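Local coordinates for glutamine aminotransferase class-II domain protein (Ruegeria pomeroyi, PDB 3MDN) that probably hydrolyses glutamine to release ammonia for transfer, through a class-II glutamine amidotransferase domain of the Ntn-hydrolase clan, at residues W109-N114 against E146-L151; P13-D18 against H78-L83; P209-R214 against T237-G242; Q195-A200 against L245-E250. All coordinates share one frame; numbering follows the deposited sequence.

Contact 1. Residues W109-N114 against E146-L151; sequences WCFMHN and EVLFLL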
loop_
_atom_site.group_PDB
_atom_site.type_symbol
_atom_site.label_atom_id
_atom_site.label_comp_id
_atom_site.label_asym_id
_atom_site.label_seq_id
_atom_site.Cartn_x
_atom_site.Cartn_y
_atom_site.Cartn_z
ATOM N N TRP D 109 -22.695 4.208 13.647
ATOM C CA TRP D 109 -21.795 5.016 14.490
ATOM C C TRP D 109 -20.341 4.983 14.017
ATOM O O TRP D 109 -19.899 3.977 13.454
ATOM C CB TRP D 109 -21.833 4.511 15.932
ATOM C CG TRP D 109 -23.116 4.800 16.611
ATOM C CD1 TRP D 109 -24.282 4.096 16.526
ATOM C CD2 TRP D 109 -23.375 5.910 17.489
ATOM N NE1 TRP D 109 -25.261 4.693 17.320
ATOM C CE2 TRP D 109 -24.725 5.811 17.913
ATOM C CE3 TRP D 109 -22.607 6.986 17.927
ATOM C CZ2 TRP D 109 -25.310 6.739 18.771
ATOM C CZ3 TRP D 109 -23.182 7.913 18.781
ATOM C CH2 TRP D 109 -24.531 7.783 19.199
ATOM N N CYS D 110 -19.626 6.084 14.222
ATOM C CA CYS D 110 -18.190 6.096 13.984
ATOM C C CYS D 110 -17.544 6.833 15.110
ATOM O O CYS D 110 -18.229 7.524 15.857
ATOM C CB CYS D 110 -17.825 6.731 12.639
ATOM S SG CYS D 110 -18.420 8.410 12.395
ATOM N N PHE D 111 -16.230 6.715 15.234
ATOM C CA PHE D 111 -15.576 7.067 16.483
ATOM C C PHE D 111 -14.078 7.201 16.258
ATOM O O PHE D 111 -13.489 6.422 15.529
ATOM C CB PHE D 111 -15.871 5.933 17.479
ATOM C CG PHE D 111 -15.289 6.131 18.855
ATOM C CD1 PHE D 111 -13.982 5.760 19.127
ATOM C CD2 PHE D 111 -16.070 6.647 19.878
ATOM C CE1 PHE D 111 -13.452 5.926 20.389
ATOM C CE2 PHE D 111 -15.556 6.818 21.152
ATOM C CZ PHE D 111 -14.240 6.462 21.407
HETATM N N MSE D 112 -13.476 8.207 16.857
HETATM C CA MSE D 112 -12.020 8.344 16.879
HETATM C C MSE D 112 -11.551 8.951 18.211
HETATM O O MSE D 112 -12.312 9.646 18.891
HETATM C CB MSE D 112 -11.511 9.153 15.689
HETATM C CG MSE D 112 -12.062 10.530 15.563
HETATM SE SE MSE D 112 -11.321 11.367 13.961
HETATM C CE MSE D 112 -12.327 13.055 14.179
ATOM N N HIS D 113 -10.312 8.650 18.577
ATOM C CA HIS D 113 -9.827 8.871 19.909
ATOM C C HIS D 113 -8.347 9.242 19.811
ATOM O O HIS D 113 -7.594 8.645 19.070
ATOM C CB HIS D 113 -10.044 7.592 20.750
ATOM C CG HIS D 113 -9.111 7.442 21.920
ATOM N ND1 HIS D 113 -9.221 8.192 23.071
ATOM C CD2 HIS D 113 -8.073 6.593 22.126
ATOM C CE1 HIS D 113 -8.278 7.835 23.928
ATOM N NE2 HIS D 113 -7.569 6.863 23.378
ATOM N N ASN D 114 -7.984 10.266 20.557
ATOM C CA ASN D 114 -6.630 10.715 20.771
ATOM C C ASN D 114 -6.348 10.461 22.271
ATOM O O ASN D 114 -7.161 10.846 23.143
ATOM C CB ASN D 114 -6.595 12.227 20.436
ATOM C CG ASN D 114 -5.211 12.759 20.205
ATOM O OD1 ASN D 114 -5.049 13.933 19.846
ATOM N ND2 ASN D 114 -4.197 11.931 20.412
ATOM N N GLU D 146 -10.034 1.159 19.868
ATOM C CA GLU D 146 -11.081 0.312 19.294
ATOM C C GLU D 146 -11.868 -0.369 20.403
ATOM O O GLU D 146 -13.084 -0.435 20.349
ATOM C CB GLU D 146 -10.503 -0.689 18.304
ATOM C CG GLU D 146 -11.580 -1.465 17.544
ATOM C CD GLU D 146 -11.053 -2.488 16.582
ATOM O OE1 GLU D 146 -9.995 -3.124 16.862
ATOM O OE2 GLU D 146 -11.746 -2.703 15.549
ATOM N N VAL D 147 -11.169 -0.831 21.432
ATOM C CA VAL D 147 -11.842 -1.273 22.650
ATOM C C VAL D 147 -12.791 -0.224 23.249
ATOM O O VAL D 147 -13.959 -0.520 23.507
ATOM C CB VAL D 147 -10.841 -1.710 23.743
ATOM C CG1 VAL D 147 -11.604 -2.354 24.931
ATOM C CG2 VAL D 147 -9.902 -2.726 23.178
ATOM N N LEU D 148 -12.307 0.996 23.454
ATOM C CA LEU D 148 -13.129 2.021 24.051
ATOM C C LEU D 148 -14.455 2.148 23.260
ATOM O O LEU D 148 -15.545 2.275 23.832
ATOM C CB LEU D 148 -12.374 3.353 24.047
ATOM C CG LEU D 148 -12.368 4.347 25.224
ATOM C CD1 LEU D 148 -12.248 5.752 24.677
ATOM C CD2 LEU D 148 -13.577 4.240 26.169
ATOM N N PHE D 149 -14.353 2.142 21.941
ATOM C CA PHE D 149 -15.535 2.298 21.083
ATOM C C PHE D 149 -16.486 1.119 21.247
ATOM O O PHE D 149 -17.675 1.291 21.436
ATOM C CB PHE D 149 -15.109 2.407 19.621
ATOM C CG PHE D 149 -16.255 2.449 18.625
ATOM C CD1 PHE D 149 -17.375 3.241 18.832
ATOM C CD2 PHE D 149 -16.148 1.748 17.424
ATOM C CE1 PHE D 149 -18.393 3.310 17.859
ATOM C CE2 PHE D 149 -17.173 1.791 16.464
ATOM C CZ PHE D 149 -18.282 2.576 16.685
ATOM N N LEU D 150 -15.955 -0.082 21.177
ATOM C CA LEU D 150 -16.826 -1.277 21.247
ATOM C C LEU D 150 -17.397 -1.495 22.645
ATOM O O LEU D 150 -18.535 -1.961 22.788
ATOM C CB LEU D 150 -16.079 -2.509 20.763
ATOM C CG LEU D 150 -15.610 -2.332 19.319
ATOM C CD1 LEU D 150 -14.858 -3.556 18.901
ATOM C CD2 LEU D 150 -16.784 -2.057 18.353
ATOM N N LEU D 151 -16.594 -1.166 23.660
ATOM C CA LEU D 151 -17.081 -1.120 25.047
ATOM C C LEU D 151 -18.208 -0.105 25.225
ATOM O O LEU D 151 -19.150 -0.350 25.962
ATOM C CB LEU D 151 -15.974 -0.746 26.025
ATOM C CG LEU D 151 -14.887 -1.669 26.593
ATOM C CD1 LEU D 151 -14.632 -1.197 28.034
ATOM C CD2 LEU D 151 -15.287 -3.127 26.641
#
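Phe111 and Phe149 carry this buried contact, in which the helix containing 146-151 lies over one face of the sheet containing strand 109-114. This is the helix-on-sheet layering of the αββα sandwich of Ntn hydrolases. The short segments run at 139° to each other, with axes 8.6 Å apart at closest approach. The two phenyl rings are almost parallel, their planes 16° apart, but the side chains run past each other in opposite directions, and the rings are so far offset that they barely overlap; their centroids are 5.2 Å apart. Each ring therefore covers mainly the other's methylene. Phe111 CB stands over the Phe149 ring, 3.7 Å from its centroid, and Phe149 CB returns the CH-pi contact over the Phe111 ring, 3.9 Å from that centroid. In Phe111, CG is anti to the backbone N (chi1 -179°), carrying it out toward the helix, where it lies 3.6 Å from Phe149 CD1. Leu148 approaches at about a right angle to Phe111; its CD1 meets the ring edge at Phe111 CZ (3.9 Å), and the same methyl lies over one face of the His113 ring. Leu148 also packs on Ala168, Ile169 and Leu172 of helix 161-179, which ties the two helices together above the sheet. On the other face of the strand, Cys110 and Met112, a selenomethionine, touch Leu85 of strand 84-87 in the second sheet. No hydrogen bond joins the two segments. At the N-terminal end of the strand, Trp109 turns its indole away from the helix, and its CB meets Phe149 CZ at 4.1 Å.

Contact 2. Residues P13-D18 against H78-L83; sequences PIFLED and HVRSGL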
loop_
_atom_site.group_PDB
_atom_site.type_symbol
_atom_site.label_atom_id
_atom_site.label_comp_id
_atom_site.label_asym_id
_atom_site.label_seq_id
_atom_site.Cartn_x
_atom_site.Cartn_y
_atom_site.Cartn_z
ATOM N N PRO D 13 -23.062 20.766 3.805
ATOM C CA PRO D 13 -22.000 19.930 3.255
ATOM C C PRO D 13 -20.842 20.717 2.644
ATOM O O PRO D 13 -21.068 21.666 1.903
ATOM C CB PRO D 13 -22.719 19.058 2.189
ATOM C CG PRO D 13 -24.157 19.016 2.635
ATOM C CD PRO D 13 -24.386 20.415 3.257
ATOM N N ILE D 14 -19.616 20.313 2.978
ATOM C CA ILE D 14 -18.388 20.817 2.345
ATOM C C ILE D 14 -17.513 19.644 1.784
ATOM O O ILE D 14 -17.694 18.491 2.163
ATOM C CB ILE D 14 -17.569 21.657 3.350
ATOM C CG1 ILE D 14 -17.212 20.809 4.583
ATOM C CG2 ILE D 14 -18.367 22.935 3.821
ATOM C CD1 ILE D 14 -16.303 21.507 5.580
ATOM N N PHE D 15 -16.587 19.940 0.872
ATOM C CA PHE D 15 -15.613 18.964 0.456
ATOM C C PHE D 15 -14.730 18.561 1.632
ATOM O O PHE D 15 -14.283 19.411 2.420
ATOM C CB PHE D 15 -14.752 19.506 -0.690
ATOM C CG PHE D 15 -15.522 19.808 -1.954
ATOM C CD1 PHE D 15 -15.873 18.784 -2.835
ATOM C CD2 PHE D 15 -15.885 21.123 -2.269
ATOM C CE1 PHE D 15 -16.586 19.062 -4.017
ATOM C CE2 PHE D 15 -16.596 21.414 -3.429
ATOM C CZ PHE D 15 -16.942 20.372 -4.319
ATOM N N LEU D 16 -14.466 17.266 1.765
ATOM C CA LEU D 16 -13.740 16.791 2.939
ATOM C C LEU D 16 -12.439 17.590 3.114
ATOM O O LEU D 16 -12.097 17.997 4.222
ATOM C CB LEU D 16 -13.469 15.287 2.874
ATOM C CG LEU D 16 -14.644 14.353 2.540
ATOM C CD1 LEU D 16 -14.208 12.885 2.631
ATOM C CD2 LEU D 16 -15.884 14.576 3.407
ATOM N N GLU D 17 -11.749 17.838 2.003
ATOM C CA GLU D 17 -10.502 18.589 2.036
ATOM C C GLU D 17 -10.607 19.971 2.710
ATOM O O GLU D 17 -9.624 20.437 3.257
ATOM C CB GLU D 17 -9.914 18.735 0.628
ATOM C CG GLU D 17 -10.713 19.618 -0.315
ATOM C CD GLU D 17 -10.036 19.803 -1.670
ATOM O OE1 GLU D 17 -8.954 19.211 -1.878
ATOM O OE2 GLU D 17 -10.589 20.508 -2.544
ATOM N N ASP D 18 -11.780 20.607 2.662
ATOM C CA ASP D 18 -11.950 21.988 3.147
ATOM C C ASP D 18 -11.819 22.078 4.668
ATOM O O ASP D 18 -11.721 23.168 5.238
ATOM C CB ASP D 18 -13.275 22.583 2.662
ATOM C CG ASP D 18 -13.312 22.754 1.141
ATOM O OD1 ASP D 18 -12.226 22.639 0.522
ATOM O OD2 ASP D 18 -14.412 22.996 0.562
ATOM N N HIS D 78 -13.234 15.485 -3.813
ATOM C CA HIS D 78 -14.409 15.275 -4.681
ATOM C C HIS D 78 -15.696 14.989 -3.945
ATOM O O HIS D 78 -16.759 15.289 -4.457
ATOM C CB HIS D 78 -14.160 14.184 -5.741
ATOM C CG HIS D 78 -13.483 14.702 -6.967
ATOM N ND1 HIS D 78 -12.119 14.601 -7.173
ATOM C CD2 HIS D 78 -13.975 15.373 -8.032
ATOM C CE1 HIS D 78 -11.808 15.194 -8.308
ATOM N NE2 HIS D 78 -12.916 15.661 -8.853
ATOM N N VAL D 79 -15.585 14.370 -2.776
ATOM C CA VAL D 79 -16.729 14.043 -1.931
ATOM C C VAL D 79 -17.105 15.190 -0.968
ATOM O O VAL D 79 -16.249 15.754 -0.265
ATOM C CB VAL D 79 -16.427 12.777 -1.083
ATOM C CG1 VAL D 79 -17.591 12.443 -0.151
ATOM C CG2 VAL D 79 -16.074 11.584 -1.984
ATOM N N ARG D 80 -18.399 15.507 -0.930
ATOM C CA ARG D 80 -18.966 16.477 -0.003
ATOM C C ARG D 80 -19.760 15.800 1.105
ATOM O O ARG D 80 -20.471 14.832 0.863
ATOM C CB ARG D 80 -19.893 17.407 -0.755
ATOM C CG ARG D 80 -19.238 18.694 -1.176
ATOM C CD ARG D 80 -20.149 19.435 -2.126
ATOM N NE ARG D 80 -20.768 18.488 -3.062
ATOM C CZ ARG D 80 -21.409 18.853 -4.169
ATOM N NH1 ARG D 80 -21.487 20.141 -4.495
ATOM N NH2 ARG D 80 -21.964 17.937 -4.946
ATOM N N SER D 81 -19.627 16.299 2.333
ATOM C CA SER D 81 -20.392 15.753 3.451
ATOM C C SER D 81 -20.703 16.839 4.483
ATOM O O SER D 81 -19.948 17.793 4.657
ATOM C CB SER D 81 -19.660 14.562 4.095
ATOM O OG SER D 81 -20.369 14.066 5.225
ATOM N N GLY D 82 -21.847 16.686 5.137
ATOM C CA GLY D 82 -22.287 17.591 6.162
ATOM C C GLY D 82 -21.974 17.021 7.532
ATOM O O GLY D 82 -22.241 17.673 8.546
ATOM N N LEU D 83 -21.379 15.820 7.572
ATOM C CA LEU D 83 -21.000 15.229 8.853
ATOM C C LEU D 83 -19.887 14.245 8.643
ATOM O O LEU D 83 -20.099 13.170 8.051
ATOM C CB LEU D 83 -22.192 14.526 9.537
ATOM C CG LEU D 83 -22.204 14.605 11.082
ATOM C CD1 LEU D 83 -23.497 13.986 11.659
ATOM C CD2 LEU D 83 -20.969 13.984 11.772
#
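Ile14 and Ser81 form an antiparallel hydrogen-bonded pair, followed by the non-hydrogen-bonded pair of Phe15 and Arg80, so that two short strands lie edge to edge. Ile14 N gives its hydrogen to Ser81 O at 3.0 Å, and Ser81 N returns a bond of 2.9 Å to Ile14 O. Beyond the bridges, Leu16 N reaches Val79 O at 3.1 Å, just where the first segment leaves the strand and begins to coil. On the face carrying Phe15 and Arg80, the two side chains lie side by side and point the same way. Arg80 CG sits over the Phe15 ring, 3.9 Å from its centroid and 15° off the normal, and the guanidinium runs on with its plane only 12° from that of the ring. Together the segments make a separate two-stranded sheet beside the larger sheets of the Ntn fold, at a boundary between subunits. Arg54 of the second subunit makes a cation-pi contact with Phe15 and a salt bridge with Glu17, and Ala53 of that subunit packs on Phe15 and Arg80. The Ile14 and Ser81 side chains take the inner face. There Ile14 rests on Tyr9 and Phe84, and Leu16 swings in to bring CD2 to Ser81 CB at 3.8 Å. Ser81 OG, anti to its own backbone N (chi1 177°), donates to Tyr51 O and accepts from Leu83 N at 3.1 Å, closing an ST turn where the chain rounds the corner at Gly82.

Contact 3. Residues P209-R214 against T237-G242; sequences PSVYYR and TELRPG
Tyr213 and Thr237 face each other as an antiparallel hydrogen-bonded pair. Thr237 N donates to Tyr213 O at 2.8 Å and Tyr213 N to Thr237 O at 3.0 Å; one residue beyond the non-hydrogen-bonded pair of Tyr212 and Glu238, Leu239 N reaches Val211 O at 2.8 Å. CG of Tyr213 lies between its backbone N and carbonyl carbon (chi1 62°), and the ring beyond it lies across Thr237. Thr237 CB then stands over one ring face, 4.0 Å from the centroid, while Leu239 CB comes to the ring edge. Val211 CG1 lies beside Leu239 CD2 at 3.8 Å, their side chains pointing the same way. On the face bearing Tyr212 and Glu238, Tyr212 CE2 rests against Glu238 CB at 3.9 Å. In the next shell, Tyr213 OH is hydrogen-bonded to Glu254 OE2, and Arg201 NH1 forms a salt bridge with Glu238 OE2 and a hydrogen bond with Leu239 O. Within the chain, strand 237-238 is an outermost strand of a seven-stranded antiparallel sheet. Main-chain bonds thus set the register, whereas the Tyr213 and Glu238 side chains owe their polar anchoring to strands 251-256 and 197-203 of the other sheet, where Arg201 would probably favour an ionised Glu238.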
loop_
_atom_site.group_PDB
_atom_site.type_symbol
_atom_site.label_atom_id
_atom_site.label_comp_id
_atom_site.label_asym_id
_atom_site.label_seq_id
_atom_site.Cartn_x
_atom_site.Cartn_y
_atom_site.Cartn_z
ATOM N N PRO D 209 -5.592 15.496 26.110
ATOM C CA PRO D 209 -5.425 15.955 24.732
ATOM C C PRO D 209 -6.514 17.001 24.417
ATOM O O PRO D 209 -7.636 16.919 24.944
ATOM C CB PRO D 209 -5.588 14.666 23.895
ATOM C CG PRO D 209 -5.479 13.510 24.914
ATOM C CD PRO D 209 -5.973 14.068 26.193
ATOM N N SER D 210 -6.177 18.004 23.621
ATOM C CA SER D 210 -6.964 19.212 23.604
ATOM C C SER D 210 -8.151 19.082 22.643
ATOM O O SER D 210 -8.162 18.210 21.755
ATOM C CB SER D 210 -6.075 20.427 23.301
ATOM O OG SER D 210 -5.422 20.300 22.058
ATOM N N VAL D 211 -9.184 19.882 22.864
ATOM C CA VAL D 211 -10.331 19.887 21.962
ATOM C C VAL D 211 -10.806 21.322 21.824
ATOM O O VAL D 211 -10.931 22.017 22.825
ATOM C CB VAL D 211 -11.491 19.041 22.484
ATOM C CG1 VAL D 211 -12.724 19.216 21.584
ATOM C CG2 VAL D 211 -11.097 17.546 22.577
ATOM N N TYR D 212 -11.043 21.772 20.587
ATOM C CA TYR D 212 -11.522 23.141 20.342
ATOM C C TYR D 212 -12.663 23.036 19.349
ATOM O O TYR D 212 -12.691 22.104 18.568
ATOM C CB TYR D 212 -10.426 24.004 19.721
ATOM C CG TYR D 212 -9.197 24.185 20.590
ATOM C CD1 TYR D 212 -8.139 23.299 20.500
ATOM C CD2 TYR D 212 -9.101 25.236 21.511
ATOM C CE1 TYR D 212 -6.991 23.454 21.272
ATOM C CE2 TYR D 212 -7.957 25.378 22.308
ATOM C CZ TYR D 212 -6.905 24.463 22.167
ATOM O OH TYR D 212 -5.748 24.530 22.921
ATOM N N TYR D 213 -13.567 24.008 19.333
ATOM C CA TYR D 213 -14.669 23.994 18.361
ATOM C C TYR D 213 -15.034 25.412 18.012
ATOM O O TYR D 213 -14.778 26.333 18.796
ATOM C CB TYR D 213 -15.891 23.185 18.836
ATOM C CG TYR D 213 -16.571 23.679 20.101
ATOM C CD1 TYR D 213 -17.740 24.429 20.029
ATOM C CD2 TYR D 213 -16.041 23.390 21.371
ATOM C CE1 TYR D 213 -18.359 24.868 21.153
ATOM C CE2 TYR D 213 -16.673 23.800 22.495
ATOM C CZ TYR D 213 -17.830 24.550 22.386
ATOM O OH TYR D 213 -18.468 24.994 23.515
ATOM N N ARG D 214 -15.588 25.607 16.811
ATOM C CA ARG D 214 -15.977 26.966 16.409
ATOM C C ARG D 214 -17.009 26.842 15.284
ATOM O O ARG D 214 -16.928 25.922 14.470
ATOM C CB ARG D 214 -14.744 27.761 15.930
ATOM C CG ARG D 214 -15.059 29.124 15.303
ATOM C CD ARG D 214 -13.812 29.820 14.734
ATOM N NE ARG D 214 -13.164 29.084 13.653
ATOM C CZ ARG D 214 -13.221 29.452 12.372
ATOM N NH1 ARG D 214 -13.895 30.545 12.046
ATOM N NH2 ARG D 214 -12.610 28.739 11.420
ATOM N N THR D 237 -13.280 27.858 20.619
ATOM C CA THR D 237 -13.713 27.692 21.996
ATOM C C THR D 237 -13.080 26.411 22.516
ATOM O O THR D 237 -13.286 25.364 21.938
ATOM C CB THR D 237 -15.262 27.523 22.067
ATOM O OG1 THR D 237 -15.917 28.644 21.428
ATOM C CG2 THR D 237 -15.713 27.428 23.545
ATOM N N GLU D 238 -12.322 26.482 23.599
ATOM C CA GLU D 238 -11.739 25.283 24.171
ATOM C C GLU D 238 -12.805 24.415 24.885
ATOM O O GLU D 238 -13.551 24.924 25.713
ATOM C CB GLU D 238 -10.606 25.647 25.164
ATOM C CG GLU D 238 -9.887 24.372 25.702
ATOM C CD GLU D 238 -8.646 24.664 26.553
ATOM O OE1 GLU D 238 -8.006 25.707 26.365
ATOM O OE2 GLU D 238 -8.299 23.842 27.429
ATOM N N LEU D 239 -12.866 23.115 24.602
ATOM C CA LEU D 239 -13.717 22.249 25.399
ATOM C C LEU D 239 -12.862 21.824 26.591
ATOM O O LEU D 239 -11.865 21.139 26.431
ATOM C CB LEU D 239 -14.214 21.026 24.582
ATOM C CG LEU D 239 -15.063 19.950 25.275
ATOM C CD1 LEU D 239 -16.443 20.463 25.679
ATOM C CD2 LEU D 239 -15.224 18.709 24.373
ATOM N N ARG D 240 -13.231 22.257 27.789
ATOM C CA ARG D 240 -12.451 21.914 28.982
ATOM C C ARG D 240 -12.476 20.411 29.307
ATOM O O ARG D 240 -13.436 19.705 28.945
ATOM C CB ARG D 240 -12.924 22.761 30.170
ATOM C CG ARG D 240 -12.687 24.259 29.933
ATOM C CD ARG D 240 -13.054 25.161 31.138
ATOM N NE ARG D 240 -14.287 24.755 31.832
ATOM C CZ ARG D 240 -15.522 24.846 31.325
ATOM N NH1 ARG D 240 -15.727 25.334 30.102
ATOM N NH2 ARG D 240 -16.562 24.438 32.051
ATOM N N PRO D 241 -11.414 19.911 29.971
ATOM C CA PRO D 241 -11.413 18.521 30.439
ATOM C C PRO D 241 -12.627 18.276 31.345
ATOM O O PRO D 241 -13.041 19.191 32.029
ATOM C CB PRO D 241 -10.123 18.409 31.280
ATOM C CG PRO D 241 -9.361 19.641 31.040
ATOM C CD PRO D 241 -10.298 20.698 30.525
ATOM N N GLY D 242 -13.198 17.073 31.338
ATOM C CA GLY D 242 -14.374 16.798 32.192
ATOM C C GLY D 242 -15.679 17.290 31.569
ATOM O O GLY D 242 -16.651 17.557 32.276
#

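Contact 4. Residues Q195-A200 against L245-E250; sequences QTLYAA and LTIGAE
Leu197 and Ile247 exchange two nearly straight backbone hydrogen bonds: Leu197 N to Ile247 O at 2.7 Å and Ile247 N to Leu197 O at 2.8 Å. Ala199 and Leu245 repeat the exchange, Ala199 N giving to Leu245 O at 3.0 Å and Leu245 N to Ala199 O at 2.7 Å. Between these two pairs, Tyr198 and Thr246 are instead backbone hydrogen-bonded to Phe191 and Ala253 of the flanking strands. The strands, 171° apart in direction, are neighbouring inner strands of an antiparallel sheet of the Ntn fold, between 185-192 and 251-256. Ahead of the strand, Asp193 OD1 accepts from both Gln195 N and Thr196 N, Ser192 OG serves Thr196 O, and His10 NE2 binds Gln195 O. Leu197, Ala199, Leu245 and Ile247 share one face, where Val224 of the second sheet receives both leucines and Ile247. On the other, Thr246 OG1 lies at the edge of the Tyr198 ring, 3.6 Å from CD2, and Thr196 CG2 lies the same distance from Thr246 CG2. With N-H and C=O of Leu197, Ile247, Ala199 and Leu245 all bonded across the strands, the aliphatic face can probably be buried against the second sheet at little polar cost.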
loop_
_atom_site.group_PDB
_atom_site.type_symbol
_atom_site.label_atom_id
_atom_site.label_comp_id
_atom_site.label_asym_id
_atom_site.label_seq_id
_atom_site.Cartn_x
_atom_site.Cartn_y
_atom_site.Cartn_z
ATOM N N GLN D 195 -26.365 11.736 12.658
ATOM C CA GLN D 195 -27.252 12.896 12.851
ATOM C C GLN D 195 -26.690 13.958 13.819
ATOM O O GLN D 195 -26.802 15.169 13.581
ATOM C CB GLN D 195 -28.618 12.417 13.350
ATOM C CG GLN D 195 -29.584 11.951 12.224
ATOM C CD GLN D 195 -30.654 13.040 11.940
ATOM O OE1 GLN D 195 -31.756 13.039 12.537
ATOM N NE2 GLN D 195 -30.312 13.996 11.070
ATOM N N THR D 196 -26.083 13.493 14.906
ATOM C CA THR D 196 -25.518 14.370 15.935
ATOM C C THR D 196 -24.025 14.123 15.976
ATOM O O THR D 196 -23.604 13.001 15.775
ATOM C CB THR D 196 -26.130 14.061 17.330
ATOM O OG1 THR D 196 -27.546 14.242 17.275
ATOM C CG2 THR D 196 -25.563 14.970 18.409
ATOM N N LEU D 197 -23.233 15.154 16.267
ATOM C CA LEU D 197 -21.796 14.978 16.383
ATOM C C LEU D 197 -21.448 15.193 17.862
ATOM O O LEU D 197 -21.939 16.145 18.475
ATOM C CB LEU D 197 -21.055 15.999 15.511
ATOM C CG LEU D 197 -19.544 16.118 15.771
ATOM C CD1 LEU D 197 -18.876 14.779 15.426
ATOM C CD2 LEU D 197 -18.885 17.270 14.955
ATOM N N TYR D 198 -20.618 14.318 18.421
ATOM C CA TYR D 198 -20.263 14.380 19.838
ATOM C C TYR D 198 -18.764 14.532 19.975
ATOM O O TYR D 198 -18.006 14.092 19.106
ATOM C CB TYR D 198 -20.634 13.079 20.564
ATOM C CG TYR D 198 -22.109 12.775 20.581
ATOM C CD1 TYR D 198 -22.657 11.884 19.663
ATOM C CD2 TYR D 198 -22.964 13.427 21.480
ATOM C CE1 TYR D 198 -24.016 11.602 19.662
ATOM C CE2 TYR D 198 -24.343 13.142 21.489
ATOM C CZ TYR D 198 -24.849 12.227 20.582
ATOM O OH TYR D 198 -26.193 11.959 20.542
ATOM N N ALA D 199 -18.332 15.095 21.093
ATOM C CA ALA D 199 -16.930 15.033 21.414
ATOM C C ALA D 199 -16.796 15.098 22.913
ATOM O O ALA D 199 -17.578 15.754 23.578
ATOM C CB ALA D 199 -16.168 16.190 20.749
ATOM N N ALA D 200 -15.814 14.404 23.452
ATOM C CA ALA D 200 -15.619 14.406 24.899
ATOM C C ALA D 200 -14.135 14.548 25.169
ATOM O O ALA D 200 -13.315 14.216 24.332
ATOM C CB ALA D 200 -16.171 13.116 25.526
ATOM N N LEU D 245 -19.358 17.662 24.443
ATOM C CA LEU D 245 -19.954 18.604 23.539
ATOM C C LEU D 245 -20.928 17.835 22.663
ATOM O O LEU D 245 -20.628 16.716 22.223
ATOM C CB LEU D 245 -18.854 19.189 22.661
ATOM C CG LEU D 245 -19.239 20.140 21.527
ATOM C CD1 LEU D 245 -19.742 21.484 22.133
ATOM C CD2 LEU D 245 -18.043 20.358 20.572
ATOM N N THR D 246 -22.075 18.428 22.380
ATOM C CA THR D 246 -23.076 17.792 21.532
ATOM C C THR D 246 -23.479 18.833 20.490
ATOM O O THR D 246 -23.876 19.943 20.851
ATOM C CB THR D 246 -24.327 17.381 22.360
ATOM O OG1 THR D 246 -23.987 16.332 23.291
ATOM C CG2 THR D 246 -25.495 16.935 21.444
ATOM N N ILE D 247 -23.339 18.477 19.213
ATOM C CA ILE D 247 -23.772 19.312 18.111
ATOM C C ILE D 247 -24.804 18.580 17.265
ATOM O O ILE D 247 -24.513 17.539 16.635
ATOM C CB ILE D 247 -22.597 19.771 17.238
ATOM C CG1 ILE D 247 -21.618 20.614 18.096
ATOM C CG2 ILE D 247 -23.140 20.644 16.079
ATOM C CD1 ILE D 247 -20.194 20.591 17.591
ATOM N N GLY D 248 -26.018 19.111 17.269
ATOM C CA GLY D 248 -27.115 18.454 16.565
ATOM C C GLY D 248 -28.188 19.432 16.143
ATOM O O GLY D 248 -27.910 20.598 15.869
ATOM N N ALA D 249 -29.428 18.961 16.129
ATOM C CA ALA D 249 -30.530 19.744 15.564
ATOM C C ALA D 249 -30.817 21.024 16.340
ATOM O O ALA D 249 -31.452 21.931 15.804
ATOM C CB ALA D 249 -31.772 18.894 15.451
ATOM N N GLU D 250 -30.351 21.102 17.591
ATOM C CA GLU D 250 -30.542 22.293 18.443
ATOM C C GLU D 250 -29.392 23.328 18.401
ATOM O O GLU D 250 -29.551 24.433 18.900
ATOM C CB GLU D 250 -30.798 21.874 19.902
#

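In the fold
Along the chain contact 2 comes first, contact 1 follows, and contact 4 then encloses contact 3 in its loop. Contacts 1 and 4 belong to one antiparallel sheet, their centres 16 Å apart, and meet where Trp109 packs on Tyr198. Contact 3 closes one edge of the other large sheet. Its centre is 14 Å from that of contact 4, and Leu245 touches both Tyr213 and Leu239, which joins the two sheets. Contact 2 lies at the periphery, with its centre about 23 Å from that of contact 3, yet Leu83 reaches Gln195 and Leu197 of contact 4. In space, contacts 1, 4 and 3 lead from a helical outer layer through both sheets, with contact 2 beside them at a subunit interface.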